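Long-range contact in rhizavidin (Rhizobium etli, PDB 3EW1), which binds biotin with high affinity as a dimeric member of the avidin family: residues S17-M27 with G117-P125. Residues are numbered along the deposited sequence; the frame is centred on the assembly and turned at random.
Sequences SSWQNQSGSTM and GQDTFQYVP
Gln-22 bridges to the neighbouring strand with both ends of its amide: OE1 accepts from Thr-120 N at 2.8 Å, nearly straight at 166°, while NE2 donates to Asp-119 OD1 at 2.9 Å, meeting that oxygen from above the carboxylate plane. With CG between the backbone N and carbonyl carbon (chi1 77°) and a bend at chi2, the amide turns to both partners. Asp-119 OD1 also accepts a hydrogen bond from a water that contacts Ser-23 OG and a weak one from Trp-102 NE1; OD2 accepts from Trp-85 NE1 and, weakly, from Asn-21 ND2. On Asn-21, OD1 receives Ser-23 N (2.9 Å), which makes an Asx turn, and Ser-25 N from the opposite face of the amide. Asn-21 and Asp-119 both belong to the biotin site, here without ligand, and strands 15-21 and 111-124 are the first and last of the eight-stranded antiparallel avidin barrel, which their pairing closes. Gln-20 N donates to Gln-122 O at 2.9 Å and Gln-122 N to Gln-20 O at 2.7 Å. Farther along, Val-124 N donates to Ser-18 O, and a water accepts from Ser-18 N and donates to Val-124 O. Phe-121 lies between Asn-21 CB and Met-27 CE. Tyr-123 turns its edge to the face of Trp-19, planes at 78°.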
# COMPACT_ATOMS: atom_id res chain seq x y z
N SER B 17 7.65 -1.12 -15.29
CA SER B 17 7.71 0.29 -15.71
C SER B 17 8.33 1.20 -14.69
O SER B 17 8.20 0.97 -13.49
CB SER B 17 6.30 0.78 -16.09
OG SER B 17 5.35 0.56 -15.06
N SER B 18 8.95 2.25 -15.18
CA SER B 18 9.60 3.27 -14.36
C SER B 18 8.84 4.59 -14.43
O SER B 18 8.17 4.90 -15.45
CB SER B 18 11.03 3.49 -14.85
OG SER B 18 11.74 2.27 -14.75
N TRP B 19 8.97 5.37 -13.36
CA TRP B 19 8.16 6.55 -13.10
C TRP B 19 8.99 7.56 -12.34
O TRP B 19 9.89 7.18 -11.55
CB TRP B 19 6.92 6.16 -12.28
CG TRP B 19 6.14 5.07 -12.93
CD1 TRP B 19 6.39 3.74 -12.85
CD2 TRP B 19 5.01 5.20 -13.82
NE1 TRP B 19 5.49 3.03 -13.60
CE2 TRP B 19 4.64 3.91 -14.22
CE3 TRP B 19 4.26 6.29 -14.29
CZ2 TRP B 19 3.58 3.65 -15.07
CZ3 TRP B 19 3.20 6.04 -15.14
CH2 TRP B 19 2.87 4.74 -15.53
N GLN B 20 8.73 8.84 -12.61
CA GLN B 20 9.37 9.96 -11.92
C GLN B 20 8.31 10.94 -11.44
O GLN B 20 7.46 11.36 -12.23
CB GLN B 20 10.34 10.68 -12.86
CG GLN B 20 11.12 11.77 -12.16
CD GLN B 20 11.81 12.68 -13.13
OE1 GLN B 20 13.01 12.91 -13.01
NE2 GLN B 20 11.06 13.20 -14.11
N ASN B 21 8.32 11.32 -10.16
CA ASN B 21 7.38 12.37 -9.71
C ASN B 21 7.97 13.78 -9.84
O ASN B 21 9.11 13.95 -10.27
CB ASN B 21 6.77 12.10 -8.32
CG ASN B 21 7.74 12.34 -7.17
OD1 ASN B 21 8.77 12.96 -7.32
ND2 ASN B 21 7.40 11.79 -6.00
N GLN B 22 7.15 14.78 -9.50
CA GLN B 22 7.53 16.18 -9.62
C GLN B 22 8.69 16.64 -8.74
O GLN B 22 9.25 17.74 -8.94
CB GLN B 22 6.28 17.05 -9.39
CG GLN B 22 5.84 17.20 -7.92
CD GLN B 22 5.29 15.90 -7.28
OE1 GLN B 22 4.60 15.12 -7.92
NE2 GLN B 22 5.61 15.68 -6.01
N SER B 23 9.05 15.81 -7.75
CA SER B 23 10.13 16.11 -6.81
C SER B 23 11.41 15.43 -7.24
O SER B 23 12.48 15.59 -6.59
CB SER B 23 9.77 15.62 -5.41
OG SER B 23 8.57 16.20 -4.95
N GLY B 24 11.31 14.63 -8.30
CA GLY B 24 12.47 13.94 -8.82
C GLY B 24 12.62 12.54 -8.25
O GLY B 24 13.55 11.81 -8.61
N SER B 25 11.68 12.15 -7.40
CA SER B 25 11.70 10.79 -6.88
C SER B 25 11.32 9.83 -7.99
O SER B 25 10.57 10.20 -8.90
CB SER B 25 10.77 10.66 -5.69
OG SER B 25 11.23 11.49 -4.63
N THR B 26 11.90 8.63 -7.95
CA THR B 26 11.61 7.61 -8.96
C THR B 26 11.13 6.30 -8.33
O THR B 26 11.43 5.98 -7.14
CB THR B 26 12.83 7.33 -9.85
OG1 THR B 26 13.96 7.01 -9.01
CG2 THR B 26 13.16 8.54 -10.73
N MET B 27 10.32 5.57 -9.08
CA MET B 27 9.99 4.24 -8.67
C MET B 27 10.01 3.30 -9.86
O MET B 27 9.75 3.73 -11.00
CB MET B 27 8.67 4.19 -7.92
CG MET B 27 7.46 4.50 -8.77
SD MET B 27 5.94 4.40 -7.76
CE MET B 27 4.70 4.85 -8.97
N GLY B 117 -0.05 14.91 1.41
CA GLY B 117 0.41 15.59 0.20
C GLY B 117 -0.09 14.96 -1.08
O GLY B 117 -0.92 14.07 -1.07
N GLN B 118 0.44 15.43 -2.20
CA GLN B 118 0.10 14.90 -3.50
C GLN B 118 1.35 14.71 -4.32
O GLN B 118 2.25 15.57 -4.30
CB GLN B 118 -0.81 15.86 -4.25
CG GLN B 118 -2.22 15.95 -3.73
CD GLN B 118 -2.66 17.40 -3.66
OE1 GLN B 118 -3.35 17.92 -4.55
NE2 GLN B 118 -2.20 18.10 -2.62
N ASP B 119 1.39 13.63 -5.09
CA ASP B 119 2.48 13.37 -6.04
C ASP B 119 1.85 12.94 -7.34
O ASP B 119 0.88 12.20 -7.33
CB ASP B 119 3.35 12.19 -5.61
CG ASP B 119 4.38 12.53 -4.58
OD1 ASP B 119 4.55 13.70 -4.20
OD2 ASP B 119 5.03 11.57 -4.11
N THR B 120 2.43 13.38 -8.46
CA THR B 120 2.07 12.88 -9.77
C THR B 120 3.32 12.33 -10.44
O THR B 120 4.31 13.06 -10.59
CB THR B 120 1.45 14.00 -10.66
OG1 THR B 120 0.22 14.41 -10.05
CG2 THR B 120 1.16 13.51 -12.11
N PHE B 121 3.24 11.06 -10.86
CA PHE B 121 4.35 10.33 -11.45
C PHE B 121 4.19 10.28 -12.96
O PHE B 121 3.14 9.87 -13.42
CB PHE B 121 4.34 8.88 -10.89
CG PHE B 121 4.68 8.79 -9.44
CD1 PHE B 121 3.69 8.93 -8.44
CD2 PHE B 121 5.99 8.63 -9.04
CE1 PHE B 121 4.01 8.84 -7.06
CE2 PHE B 121 6.30 8.54 -7.64
CZ PHE B 121 5.30 8.69 -6.70
N GLN B 122 5.26 10.62 -13.70
CA GLN B 122 5.27 10.46 -15.16
C GLN B 122 5.98 9.18 -15.56
O GLN B 122 7.03 8.84 -14.98
CB GLN B 122 6.02 11.63 -15.81
CG GLN B 122 5.46 12.97 -15.46
CD GLN B 122 4.01 13.15 -15.88
OE1 GLN B 122 3.60 12.74 -16.96
NE2 GLN B 122 3.23 13.79 -15.02
N TYR B 123 5.45 8.49 -16.56
CA TYR B 123 6.08 7.31 -17.10
C TYR B 123 7.43 7.70 -17.70
O TYR B 123 7.54 8.74 -18.38
CB TYR B 123 5.17 6.65 -18.16
CG TYR B 123 5.84 5.54 -18.90
CD1 TYR B 123 6.42 5.77 -20.16
CD2 TYR B 123 5.95 4.27 -18.34
CE1 TYR B 123 7.05 4.76 -20.84
CE2 TYR B 123 6.59 3.24 -19.01
CZ TYR B 123 7.15 3.49 -20.26
OH TYR B 123 7.79 2.44 -20.95
N VAL B 124 8.44 6.86 -17.45
CA VAL B 124 9.79 7.03 -17.96
C VAL B 124 10.14 5.86 -18.90
O VAL B 124 10.20 4.73 -18.46
CB VAL B 124 10.79 7.10 -16.76
CG1 VAL B 124 12.24 7.06 -17.23
CG2 VAL B 124 10.50 8.32 -15.92
N PRO B 125 10.40 6.14 -20.20
CA PRO B 125 10.74 5.08 -21.15
C PRO B 125 12.10 4.47 -20.84
O PRO B 125 12.99 5.16 -20.34
CB PRO B 125 10.80 5.82 -22.50
CG PRO B 125 10.16 7.15 -22.26
CD PRO B 125 10.37 7.47 -20.83
O HOH W 1 9.81 2.12 -18.03
O HOH W 2 6.78 15.19 -2.67